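PDB 3IP1: scyllo-inosose 3-dehydrogenase from Thermotoga maritima, which catalyses the NAD(+)-dependent oxidation of scyllo-inosose to 3-dehydro-scyllo-inosose and probably serves in myo-inositol degradation. Local coordinates for residues A[267-270]-A[271-274]; A[300-303]-A[304-308]; A[376-379]-A[380-384]. All coordinates share one frame; numbering follows the deposited sequence.

Contact 1 of 3, residues A[267-270]-A[271-274]; sequences KENF and VEAV
N269 caps the N terminus of helix 270-277 by accepting from E272. This is an N-cap at the entry to a helix of the Rossmann-type nucleotide-binding domain. The bond from E272 N to N269 OD1 is 3.1 Å long and almost straight at the hydrogen, 177°. OD1 is not met on a lone pair: the N-H stands 48° above the amide's carbonyl plane. With CG anti to the backbone N (chi1 -172°), the N269 amide turns back over the first helical turn. There N269 OD1 also lies 3.4 Å from E272 CG. This side is the looser one, and both residues are exposed. The E272 carboxylate does not answer the N269 amide; its OE2 forms a salt bridge with R306 of helix 293-306. The other side of the turn is buried. F270 and V274 lie side by side, pointing the same way, and both touch V218 of strand 216-220. V274 also touches I263. Their backbones are joined by V274 N to F270 O, 2.9 Å. V274 CG2 makes a CH-pi contact over one face of the F270 ring. It sits 3.9 Å from the ring centroid, displaced toward the rim, with F270 CZ 3.8 Å from V274 CG2.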
ATOM      1  N   LYS A 267      -7.788  26.304 -27.602  1.00 41.51           N
ATOM      2  CA  LYS A 267      -7.682  26.211 -29.055  1.00 41.82           C
ATOM      3  C   LYS A 267      -7.585  24.772 -29.541  1.00 41.74           C
ATOM      4  O   LYS A 267      -7.527  24.517 -30.745  1.00 41.46           O
ATOM      5  CB  LYS A 267      -6.469  26.990 -29.552  1.00 42.25           C
ATOM      6  CG  LYS A 267      -6.579  28.489 -29.345  1.00 44.45           C
ATOM      7  CD  LYS A 267      -5.364  29.208 -29.893  1.00 47.70           C
ATOM      8  CE  LYS A 267      -5.642  30.700 -29.941  1.00 49.10           C
ATOM      9  NZ  LYS A 267      -4.369  31.460 -29.899  1.00 52.08           N
ATOM     10  N   GLU A 268      -7.561  23.834 -28.598  1.00 41.03           N
ATOM     11  CA  GLU A 268      -7.478  22.426 -28.936  1.00 40.10           C
ATOM     12  C   GLU A 268      -8.534  21.669 -28.157  1.00 39.11           C
ATOM     13  O   GLU A 268      -9.015  22.134 -27.129  1.00 39.52           O
ATOM     14  CB  GLU A 268      -6.099  21.873 -28.594  1.00 40.57           C
ATOM     15  CG  GLU A 268      -4.941  22.447 -29.376  1.00 40.74           C
ATOM     16  CD  GLU A 268      -3.622  21.912 -28.870  1.00 43.94           C
ATOM     17  OE1 GLU A 268      -2.767  22.713 -28.410  1.00 42.57           O
ATOM     18  OE2 GLU A 268      -3.455  20.669 -28.898  1.00 46.43           O
ATOM     19  N   ASN A 269      -8.906  20.505 -28.659  1.00 37.70           N
ATOM     20  CA  ASN A 269      -9.817  19.630 -27.940  1.00 36.70           C
ATOM     21  C   ASN A 269      -9.018  18.797 -26.907  1.00 35.68           C
ATOM     22  O   ASN A 269      -8.306  17.869 -27.273  1.00 34.95           O
ATOM     23  CB  ASN A 269     -10.546  18.736 -28.949  1.00 36.57           C
ATOM     24  CG  ASN A 269     -11.650  17.913 -28.319  1.00 37.85           C
ATOM     25  OD1 ASN A 269     -11.466  17.271 -27.284  1.00 36.74           O
ATOM     26  ND2 ASN A 269     -12.804  17.894 -28.971  1.00 39.76           N
ATOM     27  N   PHE A 270      -9.134  19.150 -25.630  1.00 34.63           N
ATOM     28  CA  PHE A 270      -8.404  18.450 -24.553  1.00 33.99           C
ATOM     29  C   PHE A 270      -8.601  16.926 -24.572  1.00 32.90           C
ATOM     30  O   PHE A 270      -7.632  16.184 -24.608  1.00 32.43           O
ATOM     31  CB  PHE A 270      -8.779  19.020 -23.179  1.00 33.54           C
ATOM     32  CG  PHE A 270      -8.191  18.262 -22.010  1.00 32.77           C
ATOM     33  CD1 PHE A 270      -6.930  18.586 -21.512  1.00 32.91           C
ATOM     34  CD2 PHE A 270      -8.915  17.262 -21.386  1.00 32.35           C
ATOM     35  CE1 PHE A 270      -6.388  17.893 -20.405  1.00 32.56           C
ATOM     36  CE2 PHE A 270      -8.392  16.567 -20.295  1.00 32.24           C
ATOM     37  CZ  PHE A 270      -7.127  16.880 -19.807  1.00 33.04           C
ATOM     38  N   VAL A 271      -9.852  16.484 -24.555  1.00 32.35           N
ATOM     39  CA  VAL A 271     -10.175  15.057 -24.514  1.00 32.06           C
ATOM     40  C   VAL A 271      -9.543  14.255 -25.656  1.00 31.91           C
ATOM     41  O   VAL A 271      -8.845  13.270 -25.414  1.00 31.75           O
ATOM     42  CB  VAL A 271     -11.698  14.820 -24.453  1.00 32.10           C
ATOM     43  CG1 VAL A 271     -12.028  13.330 -24.681  1.00 32.08           C
ATOM     44  CG2 VAL A 271     -12.266  15.300 -23.110  1.00 32.05           C
ATOM     45  N   GLU A 272      -9.760  14.686 -26.896  1.00 32.05           N
ATOM     46  CA  GLU A 272      -9.245  13.951 -28.065  1.00 32.43           C
ATOM     47  C   GLU A 272      -7.727  13.966 -28.112  1.00 32.19           C
ATOM     48  O   GLU A 272      -7.101  12.979 -28.527  1.00 32.24           O
ATOM     49  CB  GLU A 272      -9.788  14.521 -29.385  1.00 32.97           C
ATOM     50  CG  GLU A 272     -11.306  14.631 -29.467  1.00 35.01           C
ATOM     51  CD  GLU A 272     -12.023  13.298 -29.372  1.00 38.02           C
ATOM     52  OE1 GLU A 272     -11.459  12.256 -29.779  1.00 39.76           O
ATOM     53  OE2 GLU A 272     -13.176  13.292 -28.902  1.00 41.24           O
ATOM     54  N   ALA A 273      -7.140  15.091 -27.700  1.00 31.58           N
ATOM     55  CA  ALA A 273      -5.694  15.249 -27.724  1.00 31.61           C
ATOM     56  C   ALA A 273      -5.049  14.304 -26.716  1.00 31.42           C
ATOM     57  O   ALA A 273      -4.085  13.614 -27.051  1.00 30.83           O
ATOM     58  CB  ALA A 273      -5.284  16.710 -27.440  1.00 31.36           C
ATOM     59  N   VAL A 274      -5.597  14.266 -25.499  1.00 30.98           N
ATOM     60  CA  VAL A 274      -5.102  13.329 -24.479  1.00 31.35           C
ATOM     61  C   VAL A 274      -5.243  11.874 -24.956  1.00 31.40           C
ATOM     62  O   VAL A 274      -4.294  11.099 -24.855  1.00 31.24           O
ATOM     63  CB  VAL A 274      -5.806  13.526 -23.105  1.00 31.57           C
ATOM     64  CG1 VAL A 274      -5.554  12.311 -22.167  1.00 31.33           C
ATOM     65  CG2 VAL A 274      -5.343  14.826 -22.438  1.00 30.35           C
TER

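Contact 2 of 3, residues A[300-303]-A[304-308]; sequences IEEV and IWRAR
E302 and R306 run side by side, one helical turn apart, and join in an i to i+4 salt bridge. From CB the R306 chain can be followed outward. R306 CB lies 3.4 Å from E302 O, the same carbonyl that accepts from R306 N. CG stays beside that oxygen. R306 CD packs on the aliphatic part of E302, 3.8 Å from E302 CG, and also comes near OE2. The chain then bends at chi3 (56°), which turns the guanidinium back to the carboxylate. R306 NE and CZ stay farther from E302 OE2. At the tip, R306 NH1 donates to E302 OE2 at 3.0 Å, with 160° at the hydrogen. OE2 lies at the guanidinium edge, only 3° out of its plane. NH1 has a second carboxylate partner, E272 of helix 270-277, so two negative groups share one nitrogen. With E302 cut back to an alanine, R306 NH1 would probably keep only E272 of these two carboxylates, its guanidinium freer to turn and its CD without the E302 chain alongside. On the buried side, I300 CG2 meets I304 CD1 at 3.8 Å, and both side chains touch F286 and V314 of the sheet. A307 N closes the last turn on V303 O at 2.8 Å. Helix 293-306 connects parallel strands 285-288 and 313-316, a beta-alpha-beta unit of the Rossmann-type domain.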
ATOM      1  N   ILE A 300     -11.998  15.613 -17.757  1.00 30.62           N
ATOM      2  CA  ILE A 300     -11.195  14.594 -17.079  1.00 30.28           C
ATOM      3  C   ILE A 300     -11.996  13.307 -17.027  1.00 30.17           C
ATOM      4  O   ILE A 300     -11.490  12.231 -17.346  1.00 30.05           O
ATOM      5  CB  ILE A 300     -10.826  15.002 -15.621  1.00 30.09           C
ATOM      6  CG1 ILE A 300      -9.858  16.184 -15.600  1.00 30.35           C
ATOM      7  CG2 ILE A 300     -10.175  13.820 -14.866  1.00 30.56           C
ATOM      8  CD1 ILE A 300      -9.676  16.804 -14.191  1.00 30.12           C
ATOM      9  N   GLU A 301     -13.254  13.423 -16.605  1.00 30.09           N
ATOM     10  CA  GLU A 301     -14.150  12.276 -16.548  1.00 30.17           C
ATOM     11  C   GLU A 301     -14.357  11.627 -17.919  1.00 30.17           C
ATOM     12  O   GLU A 301     -14.518  10.412 -18.011  1.00 30.51           O
ATOM     13  CB  GLU A 301     -15.489  12.680 -15.936  1.00 30.13           C
ATOM     14  CG  GLU A 301     -15.436  12.867 -14.422  1.00 29.22           C
ATOM     15  CD  GLU A 301     -16.824  12.924 -13.830  1.00 29.88           C
ATOM     16  OE1 GLU A 301     -17.746  13.103 -14.639  1.00 30.50           O
ATOM     17  OE2 GLU A 301     -17.008  12.804 -12.588  1.00 28.97           O
ATOM     18  N   GLU A 302     -14.323  12.422 -18.985  1.00 30.12           N
ATOM     19  CA  GLU A 302     -14.532  11.853 -20.300  1.00 30.40           C
ATOM     20  C   GLU A 302     -13.316  11.039 -20.740  1.00 30.01           C
ATOM     21  O   GLU A 302     -13.470   9.961 -21.336  1.00 30.48           O
ATOM     22  CB  GLU A 302     -14.904  12.909 -21.354  1.00 30.63           C
ATOM     23  CG  GLU A 302     -15.483  12.238 -22.612  1.00 33.99           C
ATOM     24  CD  GLU A 302     -15.604  13.153 -23.828  1.00 39.15           C
ATOM     25  OE1 GLU A 302     -15.789  14.376 -23.654  1.00 42.33           O
ATOM     26  OE2 GLU A 302     -15.527  12.636 -24.967  1.00 39.88           O
ATOM     27  N   VAL A 303     -12.116  11.554 -20.467  1.00 29.31           N
ATOM     28  CA  VAL A 303     -10.905  10.790 -20.717  1.00 28.79           C
ATOM     29  C   VAL A 303     -10.888   9.486 -19.894  1.00 28.77           C
ATOM     30  O   VAL A 303     -10.633   8.405 -20.439  1.00 29.53           O
ATOM     31  CB  VAL A 303      -9.627  11.594 -20.430  1.00 29.23           C
ATOM     32  CG1 VAL A 303      -8.423  10.655 -20.429  1.00 27.88           C
ATOM     33  CG2 VAL A 303      -9.438  12.709 -21.480  1.00 26.97           C
ATOM     34  N   ILE A 304     -11.177   9.582 -18.601  1.00 27.87           N
ATOM     35  CA  ILE A 304     -11.143   8.412 -17.739  1.00 27.33           C
ATOM     36  C   ILE A 304     -12.106   7.363 -18.308  1.00 27.72           C
ATOM     37  O   ILE A 304     -11.744   6.197 -18.462  1.00 27.26           O
ATOM     38  CB  ILE A 304     -11.479   8.755 -16.259  1.00 26.75           C
ATOM     39  CG1 ILE A 304     -10.332   9.561 -15.609  1.00 26.38           C
ATOM     40  CG2 ILE A 304     -11.713   7.480 -15.471  1.00 25.66           C
ATOM     41  CD1 ILE A 304     -10.664  10.130 -14.165  1.00 24.18           C
ATOM     42  N   TRP A 305     -13.315   7.809 -18.648  1.00 28.31           N
ATOM     43  CA  TRP A 305     -14.360   6.947 -19.179  1.00 29.71           C
ATOM     44  C   TRP A 305     -13.925   6.251 -20.467  1.00 29.78           C
ATOM     45  O   TRP A 305     -13.998   5.037 -20.565  1.00 30.19           O
ATOM     46  CB  TRP A 305     -15.635   7.747 -19.436  1.00 30.21           C
ATOM     47  CG  TRP A 305     -16.783   6.893 -19.895  1.00 32.58           C
ATOM     48  CD1 TRP A 305     -17.248   6.755 -21.177  1.00 34.54           C
ATOM     49  CD2 TRP A 305     -17.605   6.048 -19.075  1.00 34.16           C
ATOM     50  NE1 TRP A 305     -18.318   5.883 -21.202  1.00 35.97           N
ATOM     51  CE2 TRP A 305     -18.562   5.439 -19.928  1.00 35.13           C
ATOM     52  CE3 TRP A 305     -17.632   5.756 -17.704  1.00 33.47           C
ATOM     53  CZ2 TRP A 305     -19.537   4.555 -19.453  1.00 35.29           C
ATOM     54  CZ3 TRP A 305     -18.600   4.884 -17.229  1.00 35.40           C
ATOM     55  CH2 TRP A 305     -19.537   4.284 -18.106  1.00 35.97           C
ATOM     56  N   ARG A 306     -13.442   7.024 -21.431  1.00 29.90           N
ATOM     57  CA  ARG A 306     -13.127   6.497 -22.758  1.00 30.19           C
ATOM     58  C   ARG A 306     -11.788   5.749 -22.856  1.00 30.87           C
ATOM     59  O   ARG A 306     -11.613   4.921 -23.756  1.00 30.50           O
ATOM     60  CB  ARG A 306     -13.174   7.632 -23.790  1.00 30.01           C
ATOM     61  CG  ARG A 306     -14.601   8.155 -24.059  1.00 31.01           C
ATOM     62  CD  ARG A 306     -14.598   9.365 -24.983  1.00 30.38           C
ATOM     63  NE  ARG A 306     -13.908   9.052 -26.239  1.00 32.66           N
ATOM     64  CZ  ARG A 306     -13.630   9.942 -27.189  1.00 33.02           C
ATOM     65  NH1 ARG A 306     -13.981  11.208 -27.038  1.00 32.90           N
ATOM     66  NH2 ARG A 306     -12.989   9.564 -28.288  1.00 32.76           N
ATOM     67  N   ALA A 307     -10.849   6.065 -21.951  1.00 30.76           N
ATOM     68  CA  ALA A 307      -9.546   5.384 -21.874  1.00 30.63           C
ATOM     69  C   ALA A 307      -9.654   3.889 -21.593  1.00 30.96           C
ATOM     70  O   ALA A 307     -10.568   3.424 -20.914  1.00 30.52           O
ATOM     71  CB  ALA A 307      -8.659   6.037 -20.808  1.00 30.83           C
ATOM     72  N   ARG A 308      -8.682   3.141 -22.090  1.00 31.46           N
ATOM     73  CA  ARG A 308      -8.638   1.713 -21.836  1.00 32.02           C
ATOM     74  C   ARG A 308      -7.928   1.370 -20.526  1.00 31.43           C
ATOM     75  O   ARG A 308      -8.181   0.312 -19.929  1.00 31.80           O
ATOM     76  CB  ARG A 308      -7.978   1.021 -23.012  1.00 32.64           C
ATOM     77  CG  ARG A 308      -8.700   1.337 -24.312  1.00 36.24           C
ATOM     78  CD  ARG A 308      -8.276   0.418 -25.416  1.00 42.42           C
ATOM     79  NE  ARG A 308      -8.529  -0.978 -25.072  1.00 46.54           N
ATOM     80  CZ  ARG A 308      -8.214  -1.996 -25.861  1.00 48.67           C
ATOM     81  NH1 ARG A 308      -7.645  -1.770 -27.039  1.00 50.29           N
ATOM     82  NH2 ARG A 308      -8.464  -3.235 -25.475  1.00 49.36           N
TER

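Contact 3 of 3, residues A[376-379]-A[380-384]; sequences IPEY and IKRLQ
The R382 guanidinium has the Y379 ring over one face and the E378 carboxylate at its edge. Y379 CE1 sits 3.6 Å above the R382 guanidinium plane, over its centre, and the two planes are inclined by 30°. Seen from the ring, R382 NH2 approaches obliquely. At the edge, E378 OE2 lies in the guanidinium plane, 2.7 Å from R382 NH2. The carboxylate is nearly coplanar with the guanidinium. The N-H points poorly at the oxygen (116°), so the hydrogen bond is weak, and charge attraction probably carries much of the salt bridge. E378 reaches it with CG anti to the backbone N (chi1 175°) and an extended chain. R382 bends at chi2 and chi3, which brings one face of its guanidinium against the Y379 ring. Y379 OH is bound by K369, outside the helix, which would tend to fix the position of the ring. Under this polar group the backbone makes regular helical bonds, such as I380 N to I376 O at 2.9 Å. On the buried flank I376 CG2 meets I380 CD1 at 3.7 Å. I376 packs on V371, and I380 on A75 of helix 69-75. L383 touches I67 and V72. The helix thus links parallel strands 369-371 and 392-395 as a beta-alpha-beta crossover in the catalytic domain, whose sheet also holds strand 57-66 of the GroES-like range.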
ATOM      1  N   ILE A 376       9.638  44.286  -4.017  1.00 32.14           N
ATOM      2  CA  ILE A 376       8.634  43.243  -3.731  1.00 31.72           C
ATOM      3  C   ILE A 376       7.204  43.780  -3.659  1.00 31.27           C
ATOM      4  O   ILE A 376       6.317  43.225  -4.312  1.00 31.07           O
ATOM      5  CB  ILE A 376       8.970  42.402  -2.456  1.00 31.28           C
ATOM      6  CG1 ILE A 376      10.168  41.475  -2.702  1.00 32.28           C
ATOM      7  CG2 ILE A 376       7.758  41.594  -1.975  1.00 31.52           C
ATOM      8  CD1 ILE A 376      10.012  40.478  -3.880  1.00 32.06           C
ATOM      9  N   PRO A 377       6.961  44.845  -2.861  1.00 31.70           N
ATOM     10  CA  PRO A 377       5.562  45.302  -2.827  1.00 32.32           C
ATOM     11  C   PRO A 377       5.033  45.634  -4.232  1.00 32.54           C
ATOM     12  O   PRO A 377       3.909  45.277  -4.574  1.00 32.93           O
ATOM     13  CB  PRO A 377       5.623  46.548  -1.924  1.00 32.80           C
ATOM     14  CG  PRO A 377       6.795  46.282  -1.017  1.00 31.58           C
ATOM     15  CD  PRO A 377       7.799  45.565  -1.881  1.00 31.14           C
ATOM     16  N   GLU A 378       5.869  46.264  -5.049  1.00 32.85           N
ATOM     17  CA  GLU A 378       5.505  46.624  -6.419  1.00 33.40           C
ATOM     18  C   GLU A 378       5.124  45.384  -7.239  1.00 32.23           C
ATOM     19  O   GLU A 378       4.131  45.393  -7.980  1.00 32.26           O
ATOM     20  CB  GLU A 378       6.664  47.385  -7.088  1.00 33.84           C
ATOM     21  CG  GLU A 378       6.444  47.722  -8.564  1.00 38.67           C
ATOM     22  CD  GLU A 378       7.747  48.038  -9.330  1.00 44.21           C
ATOM     23  OE1 GLU A 378       8.711  48.583  -8.744  1.00 46.58           O
ATOM     24  OE2 GLU A 378       7.802  47.732 -10.539  1.00 47.95           O
ATOM     25  N   TYR A 379       5.914  44.319  -7.106  1.00 31.23           N
ATOM     26  CA  TYR A 379       5.681  43.110  -7.896  1.00 30.05           C
ATOM     27  C   TYR A 379       4.478  42.286  -7.441  1.00 29.49           C
ATOM     28  O   TYR A 379       3.805  41.662  -8.248  1.00 29.07           O
ATOM     29  CB  TYR A 379       6.961  42.267  -8.000  1.00 30.56           C
ATOM     30  CG  TYR A 379       7.863  42.806  -9.076  1.00 30.96           C
ATOM     31  CD1 TYR A 379       7.682  42.426 -10.412  1.00 31.75           C
ATOM     32  CD2 TYR A 379       8.850  43.742  -8.782  1.00 31.56           C
ATOM     33  CE1 TYR A 379       8.481  42.953 -11.427  1.00 32.70           C
ATOM     34  CE2 TYR A 379       9.666  44.280  -9.799  1.00 32.96           C
ATOM     35  CZ  TYR A 379       9.464  43.885 -11.111  1.00 33.89           C
ATOM     36  OH  TYR A 379      10.258  44.392 -12.116  1.00 36.38           O
ATOM     37  N   ILE A 380       4.226  42.279  -6.141  1.00 29.24           N
ATOM     38  CA  ILE A 380       3.032  41.659  -5.584  1.00 29.50           C
ATOM     39  C   ILE A 380       1.781  42.301  -6.205  1.00 29.87           C
ATOM     40  O   ILE A 380       0.806  41.611  -6.508  1.00 29.24           O
ATOM     41  CB  ILE A 380       3.031  41.786  -4.031  1.00 29.23           C
ATOM     42  CG1 ILE A 380       4.043  40.813  -3.429  1.00 29.38           C
ATOM     43  CG2 ILE A 380       1.640  41.563  -3.429  1.00 29.13           C
ATOM     44  CD1 ILE A 380       4.107  40.850  -1.891  1.00 27.25           C
ATOM     45  N   LYS A 381       1.823  43.619  -6.386  1.00 30.27           N
ATOM     46  CA  LYS A 381       0.771  44.354  -7.076  1.00 31.76           C
ATOM     47  C   LYS A 381       0.720  44.047  -8.595  1.00 32.19           C
ATOM     48  O   LYS A 381      -0.345  43.779  -9.171  1.00 32.05           O
ATOM     49  CB  LYS A 381       0.959  45.865  -6.815  1.00 32.33           C
ATOM     50  CG  LYS A 381       0.517  46.812  -7.967  1.00 34.71           C
ATOM     51  CD  LYS A 381      -0.764  47.575  -7.655  1.00 38.74           C
ATOM     52  CE  LYS A 381      -1.974  46.662  -7.546  1.00 39.75           C
ATOM     53  NZ  LYS A 381      -3.262  47.394  -7.821  1.00 39.77           N
ATOM     54  N   ARG A 382       1.874  44.094  -9.238  1.00 32.61           N
ATOM     55  CA  ARG A 382       1.969  43.858 -10.676  1.00 33.59           C
ATOM     56  C   ARG A 382       1.446  42.471 -11.050  1.00 33.46           C
ATOM     57  O   ARG A 382       0.784  42.303 -12.075  1.00 32.96           O
ATOM     58  CB  ARG A 382       3.420  44.015 -11.079  1.00 34.14           C
ATOM     59  CG  ARG A 382       3.677  44.306 -12.530  1.00 38.97           C
ATOM     60  CD  ARG A 382       4.890  45.205 -12.560  1.00 45.79           C
ATOM     61  NE  ARG A 382       5.836  44.859 -13.619  1.00 50.59           N
ATOM     62  CZ  ARG A 382       7.052  45.395 -13.733  1.00 51.89           C
ATOM     63  NH1 ARG A 382       7.847  45.028 -14.736  1.00 51.38           N
ATOM     64  NH2 ARG A 382       7.473  46.305 -12.848  1.00 52.21           N
ATOM     65  N   LEU A 383       1.707  41.487 -10.187  1.00 33.58           N
ATOM     66  CA  LEU A 383       1.295  40.099 -10.444  1.00 33.81           C
ATOM     67  C   LEU A 383      -0.218  39.907 -10.463  1.00 34.13           C
ATOM     68  O   LEU A 383      -0.696  38.875 -10.909  1.00 34.17           O
ATOM     69  CB  LEU A 383       1.936  39.134  -9.434  1.00 33.44           C
ATOM     70  CG  LEU A 383       3.386  38.723  -9.692  1.00 33.06           C
ATOM     71  CD1 LEU A 383       3.963  38.018  -8.469  1.00 32.48           C
ATOM     72  CD2 LEU A 383       3.502  37.837 -10.930  1.00 31.35           C
ATOM     73  N   GLN A 384      -0.973  40.888  -9.973  1.00 34.80           N
ATOM     74  CA  GLN A 384      -2.430  40.845 -10.111  1.00 35.24           C
ATOM     75  C   GLN A 384      -2.836  40.791 -11.587  1.00 35.69           C
ATOM     76  O   GLN A 384      -3.844  40.195 -11.925  1.00 35.64           O
ATOM     77  CB  GLN A 384      -3.111  42.031  -9.408  1.00 34.88           C
ATOM     78  CG  GLN A 384      -2.886  42.102  -7.894  1.00 34.81           C
ATOM     79  CD  GLN A 384      -3.504  43.343  -7.239  1.00 35.76           C
ATOM     80  OE1 GLN A 384      -4.216  44.111  -7.875  1.00 36.15           O
ATOM     81  NE2 GLN A 384      -3.226  43.534  -5.963  1.00 34.53           N
TER

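How the contacts relate
From the N terminus, contact 1 comes first, where the loop after strand 261-263 enters helix 270-277. Contact 2 follows at the C-terminal end of helix 293-306, and contact 3 on helix 376-382. Each closes only a local helical turn. They lie in series, so none nests in or crosses another. Contacts 1 and 2 touch within the Rossmann-type domain. V274 packs on V303, and V271 on E302 and R306, which joins two helices beside the parallel sheet. Contact 3 stands apart, its centre about 34 Å from that of contact 1 and about 40 Å from that of contact 2. It packs against strand 369-371 and helix 69-75, on the crossover that leads to strand 392-395.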